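Local coordinates for protein glutamate--cysteine ligase GshA (Methylobacillus flagellatus KT, PDB 3K1T) that probably acts as a ligase joining glutamate to cysteine, the step that yields gamma-glutamylcysteine, at residues 51-56 / 329-335; 56-60 / 404-408; 96-102 / 127-133. Numbering follows the deposited sequence.

Contact 1 (51-56 / 329-335); sequences RNAGFK and EGVYTFE
The end of strand 45-52 and the turn after it pack against the extended linker 329-335, CA atoms of Ala-53 and Thr-333 4.8 Å apart. Residues 53-56 are the turn of the beta hairpin joining strands 45-52 and 57-63, closed by the hydrogen bond Ala-53 N to Lys-56 O (2.9 Å), with Gly-54 at positive phi (78°). Asn-52, chi1 t, makes an Asx turn, OD1 accepting from Gly-54 N at 3.0 Å. A single backbone hydrogen bond joins the segments, Phe-334 N to Asn-52 O at 3.2 Å. Arg-51 (m, t, t) reaches across the linker, NH1 donating to Val-331 O at 2.9 Å while Thr-333 CG2 lies over one guanidinium face; NH2 salt-bridges Glu-343. Ala-53 CB packs on Val-331 CG1 (4.1 Å; Val-331 chi1 t) and Tyr-332 CB (4.2 Å). Lys-56, chi1 to chi3 t, puts NZ 2.8 Å from OE2 of Glu-329 (t, t) in a buried salt bridge and also donates to Trp-231 O. Phe-55, chi1 p, brings CZ 4.2 Å from Tyr-332 CD2 and CE2 4.1 Å from Phe-334 CE2, both partners m. One water accepts from Asn-52 N (2.9 Å) and donates to Thr-333 OG1 (2.8 Å), also bonded to Ala-342 O, and Glu-335 OE2 (2.9 Å); Glu-335 OE1 bonds Tyr-358 OH. Strands 324-329 and 335-337, of two sheets, flank the linker; strand 6-7 and helix 13-23 pack beside the turn.

Contact 2 (56-60 / 404-408); sequences KLAPV and AYGVV
Strand 57-60 passes over helix 404-408 at a crossing angle of -47°, their axes 9.0 Å apart at closest approach, which is sheet-on-helix packing. Leu-57 comes first, with its CA-to-CB bond toward the helix; in its t, p rotamer the two methyls spread over three helix residues. CD1 lies 3.7 Å from Tyr-405 CE1, while CD2 is 4.1 Å from Ala-404 CB and 3.9 Å from Val-408 CG2. Ala-58, in extended conformation, points its CB away, and only its backbone comes near Val-408. At Pro-59 the side chain is again toward the helix, and its CD meets Val-408 CG1 at 3.6 Å; the CA atoms of Pro-59 and Val-408, 7.0 Å apart, are the nearest pair. Val-408, chi1 t, thus touches both Leu-57 and Pro-59, one helical turn beyond Ala-404, whose O accepts from Val-408 N at 3.1 Å. Tyr-405 has chi1 m, and its hydroxyl bonds Asn-52 of the neighbouring strand 45-52. Tyr-215 of helix 210-226 packs on Pro-59 and Val-408. No hydrogen bond crosses between the segments, so between them the contact is purely apolar packing of buried side chains.

Contact 3 (96-102 / 127-133); sequences RRLLLIP and LEVRIGS
Strands 97-102 and 128-133 run parallel, their axes 4.6 Å apart at closest approach and twisted by -37°. Arg-97 pairs with Glu-128, Leu-98 with Val-129, Leu-99 with Arg-130 and Leu-100 with Ile-131. The backbone ladder runs Glu-128 N to Arg-96 O (3.1 Å), Leu-98 N to Glu-128 O (2.8 Å), Arg-130 N to Leu-98 O (3.3 Å), Leu-100 N to Arg-130 O (2.9 Å) and Gly-132 N to Leu-100 O (2.9 Å). Leu-98 and Leu-100, both t, p, share one face with Val-129 and Ile-131; Leu-98 CD2 meets Leu-127 CD1 at 3.7 Å, and Pro-102 CG meets Ile-131 CG2 at 3.8 Å. On the other face Leu-99 CD1 reaches Gly-132 N at 3.8 Å, where a CB on residue 132 would clash, and Arg-130 turns away to a salt bridge with Glu-155. With the intervening helix 109-124 the two strands form a beta-alpha-beta unit; the helix packs on Leu-100, Val-129 and Ile-131, while strands 173-177 and 151-160 flank the pair and strand 163-166 touches Leu-99.

Contacts 1 and 2 are neighbours, with centres 10 Å apart, and share Lys-56. They join where strands 45-52 and 57-63 lie side by side in one antiparallel sheet: Arg-51 N is 3.0 Å from Ala-58 O, and Glu-335 OE2 is 2.7 Å from Tyr-405 OH. Their segments alternate along the chain, so an early hairpin is held first by a linker and then by the late helix 398-421. Contact 3 belongs to a separate mixed sheet across the chain's centre, its own centre 38 Å from that of contact 1 and 32 Å from that of contact 2. Both its strands fall between the early and late segments, giving a local unit within a body closed by distant parts of the sequence.

Contact 1 (51-56 / 329-335)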
ATOM      1  N   ARG A  51     -23.638  -7.967   4.285  1.00 11.48           N
ATOM      2  CA  ARG A  51     -24.789  -8.405   3.507  1.00 11.21           C
ATOM      3  C   ARG A  51     -25.416  -7.234   2.757  1.00 10.94           C
ATOM      4  O   ARG A  51     -25.680  -6.170   3.328  1.00 10.68           O
ATOM      5  CB  ARG A  51     -25.820  -9.145   4.343  1.00 11.37           C
ATOM      6  CG  ARG A  51     -25.343 -10.545   4.726  1.00 13.62           C
ATOM      7  CD  ARG A  51     -26.473 -11.342   5.351  1.00 15.13           C
ATOM      8  NE  ARG A  51     -26.172 -12.758   5.314  1.00 14.52           N
ATOM      9  CZ  ARG A  51     -27.024 -13.715   5.641  1.00 14.99           C
ATOM     10  NH1 ARG A  51     -28.226 -13.403   6.082  1.00 15.54           N
ATOM     11  NH2 ARG A  51     -26.649 -15.000   5.536  1.00 14.99           N
ATOM     12  N   ASN A  52     -25.599  -7.464   1.459  1.00 10.85           N
ATOM     13  CA  ASN A  52     -26.265  -6.517   0.554  1.00 10.89           C
ATOM     14  C   ASN A  52     -27.693  -7.046   0.303  1.00 10.42           C
ATOM     15  O   ASN A  52     -27.896  -8.052  -0.384  1.00 11.97           O
ATOM     16  CB  ASN A  52     -25.454  -6.446  -0.731  1.00 11.28           C
ATOM     17  CG  ASN A  52     -25.981  -5.407  -1.698  1.00 12.48           C
ATOM     18  OD1 ASN A  52     -27.071  -4.887  -1.513  1.00 11.25           O
ATOM     19  ND2 ASN A  52     -25.221  -5.129  -2.754  1.00 11.14           N
ATOM     20  N   ALA A  53     -28.664  -6.362   0.890  1.00 10.30           N
ATOM     21  CA  ALA A  53     -30.079  -6.710   0.815  1.00 10.84           C
ATOM     22  C   ALA A  53     -30.778  -5.897  -0.281  1.00 11.70           C
ATOM     23  O   ALA A  53     -31.995  -6.026  -0.476  1.00 12.21           O
ATOM     24  CB  ALA A  53     -30.729  -6.420   2.185  1.00 11.16           C
ATOM     25  N   GLY A  54     -30.039  -5.014  -0.960  1.00 11.58           N
ATOM     26  CA  GLY A  54     -30.663  -4.066  -1.910  1.00 11.50           C
ATOM     27  C   GLY A  54     -31.328  -2.889  -1.213  1.00 11.41           C
ATOM     28  O   GLY A  54     -31.218  -1.738  -1.667  1.00 12.19           O
ATOM     29  N   PHE A  55     -32.041  -3.170  -0.120  1.00 11.07           N
ATOM     30  CA  PHE A  55     -32.623  -2.112   0.714  1.00 11.50           C
ATOM     31  C   PHE A  55     -31.754  -1.703   1.927  1.00 12.26           C
ATOM     32  O   PHE A  55     -32.127  -0.797   2.714  1.00 12.54           O
ATOM     33  CB  PHE A  55     -34.037  -2.522   1.149  1.00 11.11           C
ATOM     34  CG  PHE A  55     -34.104  -3.772   1.970  1.00 12.54           C
ATOM     35  CD1 PHE A  55     -33.744  -3.754   3.322  1.00 16.20           C
ATOM     36  CD2 PHE A  55     -34.569  -4.952   1.421  1.00 13.22           C
ATOM     37  CE1 PHE A  55     -33.824  -4.895   4.096  1.00 19.25           C
ATOM     38  CE2 PHE A  55     -34.655  -6.109   2.198  1.00 14.68           C
ATOM     39  CZ  PHE A  55     -34.301  -6.077   3.530  1.00 16.01           C
ATOM     40  N   LYS A  56     -30.588  -2.334   2.047  1.00 12.58           N
ATOM     41  CA  LYS A  56     -29.695  -2.166   3.184  1.00 13.51           C
ATOM     42  C   LYS A  56     -28.330  -2.748   2.819  1.00 12.27           C
ATOM     43  O   LYS A  56     -28.258  -3.727   2.087  1.00 12.48           O
ATOM     44  CB  LYS A  56     -30.274  -3.011   4.378  1.00 14.54           C
ATOM     45  CG  LYS A  56     -29.704  -2.709   5.637  1.00 17.76           C
ATOM     46  CD  LYS A  56     -30.521  -3.185   6.786  1.00 16.93           C
ATOM     47  CE  LYS A  56     -29.869  -2.754   8.060  1.00 15.35           C
ATOM     48  NZ  LYS A  56     -30.864  -2.077   8.944  1.00 13.65           N
ATOM     49  N   GLU A 329     -31.533  -7.464  14.412  1.00 11.95           N
ATOM     50  CA  GLU A 329     -32.199  -7.463  13.119  1.00 12.20           C
ATOM     51  C   GLU A 329     -31.381  -8.290  12.122  1.00 11.91           C
ATOM     52  O   GLU A 329     -30.192  -8.030  11.930  1.00 10.63           O
ATOM     53  CB  GLU A 329     -32.330  -6.022  12.621  1.00 12.28           C
ATOM     54  CG  GLU A 329     -32.692  -5.874  11.126  1.00 12.40           C
ATOM     55  CD  GLU A 329     -32.629  -4.444  10.626  1.00 13.86           C
ATOM     56  OE1 GLU A 329     -32.659  -3.491  11.458  1.00 13.28           O
ATOM     57  OE2 GLU A 329     -32.586  -4.272   9.373  1.00 14.96           O
ATOM     58  N   GLY A 330     -32.011  -9.287  11.530  1.00 11.08           N
ATOM     59  CA  GLY A 330     -31.392 -10.083  10.474  1.00 11.65           C
ATOM     60  C   GLY A 330     -31.382  -9.293   9.172  1.00 11.33           C
ATOM     61  O   GLY A 330     -32.325  -8.539   8.912  1.00 11.67           O
ATOM     62  N   VAL A 331     -30.309  -9.432   8.393  1.00 12.28           N
ATOM     63  CA  VAL A 331     -30.158  -8.723   7.095  1.00 12.31           C
ATOM     64  C   VAL A 331     -30.109  -9.782   6.020  1.00 12.85           C
ATOM     65  O   VAL A 331     -29.425 -10.785   6.163  1.00 13.98           O
ATOM     66  CB  VAL A 331     -28.877  -7.879   7.082  1.00 14.05           C
ATOM     67  CG1 VAL A 331     -28.745  -7.085   5.735  1.00 12.53           C
ATOM     68  CG2 VAL A 331     -28.870  -6.917   8.310  1.00 14.48           C
ATOM     69  N   TYR A 332     -30.877  -9.594   4.961  1.00 13.22           N
ATOM     70  CA  TYR A 332     -30.898 -10.527   3.831  1.00 12.28           C
ATOM     71  C   TYR A 332     -29.690 -10.292   2.958  1.00 11.95           C
ATOM     72  O   TYR A 332     -29.169  -9.155   2.879  1.00 12.58           O
ATOM     73  CB  TYR A 332     -32.170 -10.325   2.989  1.00 12.35           C
ATOM     74  CG  TYR A 332     -33.392 -10.913   3.644  1.00 12.37           C
ATOM     75  CD1 TYR A 332     -33.734 -12.240   3.441  1.00 13.89           C
ATOM     76  CD2 TYR A 332     -34.203 -10.132   4.462  1.00 12.74           C
ATOM     77  CE1 TYR A 332     -34.847 -12.804   4.058  1.00 14.96           C
ATOM     78  CE2 TYR A 332     -35.325 -10.680   5.093  1.00 13.13           C
ATOM     79  CZ  TYR A 332     -35.636 -12.025   4.894  1.00 15.01           C
ATOM     80  OH  TYR A 332     -36.751 -12.583   5.500  1.00 14.36           O
ATOM     81  N   THR A 333     -29.214 -11.357   2.310  1.00 11.42           N
ATOM     82  CA  THR A 333     -28.354 -11.183   1.147  1.00 12.08           C
ATOM     83  C   THR A 333     -29.090 -11.704  -0.087  1.00 12.46           C
ATOM     84  O   THR A 333     -29.567 -12.844  -0.088  1.00 12.62           O
ATOM     85  CB  THR A 333     -26.987 -11.885   1.231  1.00 12.08           C
ATOM     86  OG1 THR A 333     -26.357 -11.868  -0.088  1.00 13.11           O
ATOM     87  CG2 THR A 333     -27.105 -13.359   1.755  1.00 11.68           C
ATOM     88  N   PHE A 334     -29.175 -10.877  -1.136  1.00 11.69           N
ATOM     89  CA  PHE A 334     -29.783 -11.310  -2.399  1.00 12.45           C
ATOM     90  C   PHE A 334     -28.748 -11.495  -3.495  1.00 12.43           C
ATOM     91  O   PHE A 334     -29.104 -11.730  -4.641  1.00 13.36           O
ATOM     92  CB  PHE A 334     -30.894 -10.353  -2.846  1.00 13.05           C
ATOM     93  CG  PHE A 334     -32.011 -10.273  -1.864  1.00 12.18           C
ATOM     94  CD1 PHE A 334     -32.765 -11.391  -1.578  1.00 16.15           C
ATOM     95  CD2 PHE A 334     -32.242  -9.127  -1.154  1.00 14.94           C
ATOM     96  CE1 PHE A 334     -33.791 -11.343  -0.633  1.00 18.04           C
ATOM     97  CE2 PHE A 334     -33.264  -9.066  -0.215  1.00 14.08           C
ATOM     98  CZ  PHE A 334     -34.039 -10.187   0.044  1.00 15.02           C
ATOM     99  N   GLU A 335     -27.464 -11.456  -3.152  1.00 11.24           N
ATOM    100  CA  GLU A 335     -26.447 -11.761  -4.156  1.00 10.86           C
ATOM    101  C   GLU A 335     -26.435 -13.281  -4.403  1.00 11.30           C
ATOM    102  O   GLU A 335     -26.498 -14.062  -3.447  1.00 11.80           O
ATOM    103  CB  GLU A 335     -25.074 -11.279  -3.699  1.00 11.20           C
ATOM    104  CG  GLU A 335     -24.994  -9.781  -3.501  1.00 10.45           C
ATOM    105  CD  GLU A 335     -23.542  -9.293  -3.353  1.00 12.99           C
ATOM    106  OE1 GLU A 335     -22.817  -9.260  -4.372  1.00 13.31           O
ATOM    107  OE2 GLU A 335     -23.126  -8.994  -2.217  1.00 13.21           O
TER
HETATM  108  O   HOH W   1     -24.492  -9.814   0.175  1.00 11.88           O

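Contact 2 (56-60 / 404-408)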
ATOM      1  N   LYS A  56     -30.588  -2.334   2.047  1.00 12.58           N
ATOM      2  CA  LYS A  56     -29.695  -2.166   3.184  1.00 13.51           C
ATOM      3  C   LYS A  56     -28.330  -2.748   2.819  1.00 12.27           C
ATOM      4  O   LYS A  56     -28.258  -3.727   2.087  1.00 12.48           O
ATOM      5  CB  LYS A  56     -30.274  -3.011   4.378  1.00 14.54           C
ATOM      6  CG  LYS A  56     -29.704  -2.709   5.637  1.00 17.76           C
ATOM      7  CD  LYS A  56     -30.521  -3.185   6.786  1.00 16.93           C
ATOM      8  CE  LYS A  56     -29.869  -2.754   8.060  1.00 15.35           C
ATOM      9  NZ  LYS A  56     -30.864  -2.077   8.944  1.00 13.65           N
ATOM     10  N   LEU A  57     -27.249  -2.181   3.359  1.00 12.25           N
ATOM     11  CA  LEU A  57     -25.903  -2.724   3.217  1.00 11.83           C
ATOM     12  C   LEU A  57     -25.214  -2.624   4.591  1.00 12.44           C
ATOM     13  O   LEU A  57     -24.902  -1.537   5.032  1.00 12.80           O
ATOM     14  CB  LEU A  57     -25.097  -1.982   2.140  1.00 12.05           C
ATOM     15  CG  LEU A  57     -23.653  -2.452   1.962  1.00 11.43           C
ATOM     16  CD1 LEU A  57     -23.546  -3.934   1.488  1.00 11.08           C
ATOM     17  CD2 LEU A  57     -22.917  -1.462   1.001  1.00 12.09           C
ATOM     18  N   ALA A  58     -25.035  -3.755   5.264  1.00 11.67           N
ATOM     19  CA  ALA A  58     -24.662  -3.749   6.675  1.00 12.03           C
ATOM     20  C   ALA A  58     -23.626  -4.811   7.001  1.00 12.17           C
ATOM     21  O   ALA A  58     -23.603  -5.895   6.401  1.00 12.03           O
ATOM     22  CB  ALA A  58     -25.945  -3.898   7.611  1.00 11.20           C
ATOM     23  N   PRO A  59     -22.736  -4.489   7.937  1.00 12.09           N
ATOM     24  CA  PRO A  59     -21.836  -5.507   8.438  1.00 12.76           C
ATOM     25  C   PRO A  59     -22.526  -6.440   9.421  1.00 13.43           C
ATOM     26  O   PRO A  59     -23.350  -5.989  10.248  1.00 14.16           O
ATOM     27  CB  PRO A  59     -20.732  -4.686   9.126  1.00 12.34           C
ATOM     28  CG  PRO A  59     -21.473  -3.486   9.660  1.00 12.74           C
ATOM     29  CD  PRO A  59     -22.584  -3.201   8.656  1.00 11.77           C
ATOM     30  N   VAL A  60     -22.202  -7.724   9.325  1.00 12.90           N
ATOM     31  CA  VAL A  60     -22.794  -8.740  10.178  1.00 14.02           C
ATOM     32  C   VAL A  60     -21.796  -9.540  11.011  1.00 14.40           C
ATOM     33  O   VAL A  60     -22.225 -10.357  11.847  1.00 15.47           O
ATOM     34  CB  VAL A  60     -23.683  -9.708   9.390  1.00 14.82           C
ATOM     35  CG1 VAL A  60     -24.865  -8.946   8.741  1.00 14.71           C
ATOM     36  CG2 VAL A  60     -22.842 -10.500   8.338  1.00 13.64           C
ATOM     37  N   ALA A 404     -18.297   1.038  -2.031  1.00 11.02           N
ATOM     38  CA  ALA A 404     -19.265   1.032  -0.939  1.00 10.43           C
ATOM     39  C   ALA A 404     -18.993  -0.116   0.051  1.00 10.52           C
ATOM     40  O   ALA A 404     -19.041   0.097   1.257  1.00 10.12           O
ATOM     41  CB  ALA A 404     -20.737   0.976  -1.461  1.00  9.60           C
ATOM     42  N   TYR A 405     -18.670  -1.305  -0.447  1.00  9.60           N
ATOM     43  CA  TYR A 405     -18.307  -2.411   0.452  1.00  9.89           C
ATOM     44  C   TYR A 405     -17.105  -2.014   1.339  1.00 11.18           C
ATOM     45  O   TYR A 405     -17.085  -2.288   2.560  1.00 11.07           O
ATOM     46  CB  TYR A 405     -17.964  -3.686  -0.330  1.00  9.58           C
ATOM     47  CG  TYR A 405     -19.136  -4.419  -0.962  1.00 10.17           C
ATOM     48  CD1 TYR A 405     -20.422  -3.934  -0.876  1.00 10.48           C
ATOM     49  CD2 TYR A 405     -18.943  -5.614  -1.659  1.00 13.06           C
ATOM     50  CE1 TYR A 405     -21.505  -4.636  -1.465  1.00 12.15           C
ATOM     51  CE2 TYR A 405     -20.015  -6.309  -2.245  1.00 13.38           C
ATOM     52  CZ  TYR A 405     -21.293  -5.813  -2.134  1.00 12.40           C
ATOM     53  OH  TYR A 405     -22.374  -6.472  -2.706  1.00 12.90           O
ATOM     54  N   GLY A 406     -16.097  -1.405   0.726  1.00 11.09           N
ATOM     55  CA  GLY A 406     -14.899  -1.012   1.480  1.00 11.63           C
ATOM     56  C   GLY A 406     -15.146   0.103   2.486  1.00 11.27           C
ATOM     57  O   GLY A 406     -14.498   0.155   3.539  1.00 11.71           O
ATOM     58  N   VAL A 407     -16.092   0.994   2.189  1.00 10.91           N
ATOM     59  CA  VAL A 407     -16.484   2.032   3.148  1.00 10.82           C
ATOM     60  C   VAL A 407     -17.177   1.414   4.406  1.00 11.32           C
ATOM     61  O   VAL A 407     -16.790   1.677   5.560  1.00 10.42           O
ATOM     62  CB  VAL A 407     -17.383   3.095   2.493  1.00 11.70           C
ATOM     63  CG1 VAL A 407     -18.050   3.983   3.572  1.00 10.55           C
ATOM     64  CG2 VAL A 407     -16.596   3.945   1.472  1.00 11.04           C
ATOM     65  N   VAL A 408     -18.159   0.544   4.187  1.00 11.12           N
ATOM     66  CA  VAL A 408     -18.889  -0.042   5.300  1.00 10.64           C
ATOM     67  C   VAL A 408     -17.954  -0.962   6.099  1.00 11.34           C
ATOM     68  O   VAL A 408     -17.991  -0.977   7.332  1.00  9.99           O
ATOM     69  CB  VAL A 408     -20.149  -0.783   4.828  1.00 10.74           C
ATOM     70  CG1 VAL A 408     -20.903  -1.417   6.032  1.00  9.11           C
ATOM     71  CG2 VAL A 408     -21.075   0.227   4.018  1.00  9.61           C
TER

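Contact 3 (96-102 / 127-133)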
ATOM      1  N   ARG A  96      12.087  -7.497  14.234  1.00 22.25           N
ATOM      2  CA  ARG A  96      12.785  -8.288  13.239  1.00 21.07           C
ATOM      3  C   ARG A  96      12.069  -9.625  13.057  1.00 20.14           C
ATOM      4  O   ARG A  96      12.050 -10.162  11.954  1.00 18.86           O
ATOM      5  CB  ARG A  96      14.214  -8.602  13.706  1.00 21.32           C
ATOM      6  CG  ARG A  96      15.138  -7.431  13.809  1.00 24.80           C
ATOM      7  CD  ARG A  96      16.504  -7.905  14.297  1.00 29.37           C
ATOM      8  NE  ARG A  96      17.568  -6.920  14.098  1.00 35.90           N
ATOM      9  CZ  ARG A  96      17.867  -5.935  14.953  1.00 43.38           C
ATOM     10  NH1 ARG A  96      17.161  -5.757  16.078  1.00 46.14           N
ATOM     11  NH2 ARG A  96      18.871  -5.100  14.683  1.00 45.27           N
ATOM     12  N   ARG A  97      11.568 -10.177  14.169  1.00 19.18           N
ATOM     13  CA  ARG A  97      11.026 -11.533  14.218  0.55 19.61           C
ATOM     14  C   ARG A  97       9.578 -11.505  14.719  1.00 20.14           C
ATOM     15  O   ARG A  97       9.245 -10.706  15.586  1.00 22.29           O
ATOM     16  CB  ARG A  97      11.872 -12.389  15.168  0.55 19.40           C
ATOM     17  CG  ARG A  97      13.284 -12.682  14.671  0.55 20.10           C
ATOM     18  CD  ARG A  97      14.133 -13.387  15.716  0.55 19.99           C
ATOM     19  NE  ARG A  97      14.538 -12.484  16.792  0.55 21.11           N
ATOM     20  CZ  ARG A  97      15.544 -11.595  16.719  0.55 23.83           C
ATOM     21  NH1 ARG A  97      16.266 -11.451  15.607  0.55 22.05           N
ATOM     22  NH2 ARG A  97      15.814 -10.821  17.765  0.55 25.38           N
ATOM     23  N   LEU A  98       8.737 -12.384  14.195  1.00 17.59           N
ATOM     24  CA  LEU A  98       7.355 -12.467  14.621  1.00 16.43           C
ATOM     25  C   LEU A  98       6.969 -13.908  14.849  1.00 15.32           C
ATOM     26  O   LEU A  98       7.187 -14.760  13.969  1.00 14.16           O
ATOM     27  CB  LEU A  98       6.471 -11.850  13.544  1.00 17.24           C
ATOM     28  CG  LEU A  98       5.014 -11.623  13.887  1.00 18.20           C
ATOM     29  CD1 LEU A  98       4.823 -10.605  15.009  1.00 18.38           C
ATOM     30  CD2 LEU A  98       4.262 -11.140  12.570  1.00 21.00           C
ATOM     31  N   LEU A  99       6.433 -14.198  16.039  1.00 14.04           N
ATOM     32  CA  LEU A  99       5.876 -15.506  16.341  1.00 13.84           C
ATOM     33  C   LEU A  99       4.399 -15.458  16.018  1.00 13.81           C
ATOM     34  O   LEU A  99       3.683 -14.592  16.537  1.00 14.17           O
ATOM     35  CB  LEU A  99       6.068 -15.845  17.848  1.00 14.09           C
ATOM     36  CG  LEU A  99       5.603 -17.225  18.327  1.00 15.44           C
ATOM     37  CD1 LEU A  99       6.514 -18.319  17.780  1.00 15.37           C
ATOM     38  CD2 LEU A  99       5.549 -17.309  19.880  1.00 17.55           C
ATOM     39  N   LEU A 100       3.960 -16.372  15.162  1.00 13.43           N
ATOM     40  CA  LEU A 100       2.562 -16.484  14.758  0.50 13.35           C
ATOM     41  C   LEU A 100       1.919 -17.664  15.482  1.00 13.63           C
ATOM     42  O   LEU A 100       2.341 -18.806  15.324  1.00 13.87           O
ATOM     43  CB  LEU A 100       2.431 -16.675  13.239  0.50 13.15           C
ATOM     44  CG  LEU A 100       1.008 -16.834  12.648  0.50 13.49           C
ATOM     45  CD1 LEU A 100       0.187 -15.544  12.781  0.50  9.17           C
ATOM     46  CD2 LEU A 100       1.093 -17.272  11.145  0.50 12.90           C
ATOM     47  N   ILE A 101       0.896 -17.389  16.286  1.00 13.75           N
ATOM     48  CA  ILE A 101       0.131 -18.438  16.966  1.00 14.03           C
ATOM     49  C   ILE A 101      -1.184 -18.738  16.207  1.00 14.29           C
ATOM     50  O   ILE A 101      -2.067 -17.909  16.145  1.00 13.95           O
ATOM     51  CB  ILE A 101      -0.171 -18.066  18.450  1.00 15.26           C
ATOM     52  CG1 ILE A 101       1.161 -17.767  19.188  1.00 15.79           C
ATOM     53  CG2 ILE A 101      -0.962 -19.193  19.131  1.00 12.26           C
ATOM     54  CD1 ILE A 101       1.044 -17.429  20.648  1.00 20.06           C
ATOM     55  N   PRO A 102      -1.318 -19.946  15.655  1.00 14.65           N
ATOM     56  CA  PRO A 102      -2.496 -20.333  14.877  1.00 16.01           C
ATOM     57  C   PRO A 102      -3.613 -20.861  15.766  1.00 17.07           C
ATOM     58  O   PRO A 102      -3.375 -21.151  16.948  1.00 16.38           O
ATOM     59  CB  PRO A 102      -1.958 -21.428  13.982  1.00 15.68           C
ATOM     60  CG  PRO A 102      -0.952 -22.117  14.861  1.00 16.80           C
ATOM     61  CD  PRO A 102      -0.335 -21.036  15.713  1.00 15.04           C
ATOM     62  N   LEU A 127       9.667  -9.726   7.643  1.00 14.51           N
ATOM     63  CA  LEU A 127       9.801 -10.338   8.964  1.00 14.46           C
ATOM     64  C   LEU A 127      10.311 -11.782   8.864  1.00 14.70           C
ATOM     65  O   LEU A 127      10.028 -12.493   7.906  1.00 14.71           O
ATOM     66  CB  LEU A 127       8.462 -10.294   9.664  1.00 14.70           C
ATOM     67  CG  LEU A 127       7.943  -8.913  10.044  1.00 14.30           C
ATOM     68  CD1 LEU A 127       6.473  -9.041  10.428  1.00 15.06           C
ATOM     69  CD2 LEU A 127       8.798  -8.299  11.203  1.00 16.43           C
ATOM     70  N   GLU A 128      11.099 -12.200   9.861  1.00 15.16           N
ATOM     71  CA  GLU A 128      11.405 -13.615  10.057  1.00 15.37           C
ATOM     72  C   GLU A 128      10.247 -14.159  10.875  1.00 14.90           C
ATOM     73  O   GLU A 128       9.980 -13.653  11.970  1.00 16.46           O
ATOM     74  CB  GLU A 128      12.761 -13.730  10.769  1.00 16.08           C
ATOM     75  CG  GLU A 128      13.266 -15.122  10.974  1.00 22.11           C
ATOM     76  CD  GLU A 128      14.545 -15.161  11.869  1.00 29.17           C
ATOM     77  OE1 GLU A 128      15.298 -14.130  11.893  1.00 29.82           O
ATOM     78  OE2 GLU A 128      14.750 -16.212  12.545  1.00 28.59           O
ATOM     79  N   VAL A 129       9.535 -15.161  10.354  1.00 14.23           N
ATOM     80  CA  VAL A 129       8.261 -15.609  10.968  1.00 13.75           C
ATOM     81  C   VAL A 129       8.379 -17.099  11.253  1.00 13.42           C
ATOM     82  O   VAL A 129       8.879 -17.836  10.411  1.00 12.35           O
ATOM     83  CB  VAL A 129       7.068 -15.409  10.012  1.00 13.44           C
ATOM     84  CG1 VAL A 129       5.733 -15.896  10.653  1.00 14.55           C
ATOM     85  CG2 VAL A 129       6.985 -13.945   9.572  1.00 14.31           C
ATOM     86  N   ARG A 130       7.933 -17.530  12.433  1.00 13.12           N
ATOM     87  CA  ARG A 130       7.825 -18.946  12.782  1.00 12.85           C
ATOM     88  C   ARG A 130       6.452 -19.155  13.405  1.00 13.42           C
ATOM     89  O   ARG A 130       5.867 -18.221  13.979  1.00 11.86           O
ATOM     90  CB  ARG A 130       8.941 -19.325  13.782  1.00 13.28           C
ATOM     91  CG  ARG A 130      10.367 -19.207  13.210  1.00 14.52           C
ATOM     92  CD  ARG A 130      10.800 -20.501  12.518  1.00 17.11           C
ATOM     93  NE  ARG A 130      11.222 -21.488  13.526  1.00 18.52           N
ATOM     94  CZ  ARG A 130      12.363 -21.428  14.209  1.00 20.03           C
ATOM     95  NH1 ARG A 130      13.273 -20.493  13.944  1.00 23.16           N
ATOM     96  NH2 ARG A 130      12.632 -22.341  15.140  1.00 20.31           N
ATOM     97  N   ILE A 131       5.960 -20.389  13.314  1.00 13.45           N
ATOM     98  CA  ILE A 131       4.629 -20.726  13.758  0.50 13.88           C
ATOM     99  C   ILE A 131       4.706 -21.473  15.089  1.00 14.42           C
ATOM    100  O   ILE A 131       5.231 -22.584  15.164  1.00 13.87           O
ATOM    101  CB  ILE A 131       3.896 -21.570  12.729  0.50 14.16           C
ATOM    102  CG1 ILE A 131       3.853 -20.848  11.383  0.50 15.08           C
ATOM    103  CG2 ILE A 131       2.473 -21.865  13.197  0.50 14.28           C
ATOM    104  CD1 ILE A 131       3.573 -21.752  10.221  0.50 13.96           C
ATOM    105  N   GLY A 132       4.186 -20.840  16.135  1.00 13.60           N
ATOM    106  CA  GLY A 132       4.209 -21.401  17.489  1.00 14.15           C
ATOM    107  C   GLY A 132       2.835 -21.888  17.896  1.00 14.48           C
ATOM    108  O   GLY A 132       1.906 -21.101  18.091  1.00 13.65           O
ATOM    109  N   SER A 133       2.706 -23.197  18.024  1.00 14.30           N
ATOM    110  CA  SER A 133       1.476 -23.811  18.474  1.00 14.65           C
ATOM    111  C   SER A 133       1.293 -23.764  19.992  1.00 15.25           C
ATOM    112  O   SER A 133       2.234 -24.041  20.730  1.00 15.59           O
ATOM    113  CB  SER A 133       1.501 -25.301  18.076  1.00 14.97           C
ATOM    114  OG  SER A 133       0.287 -25.937  18.437  1.00 16.07           O
TER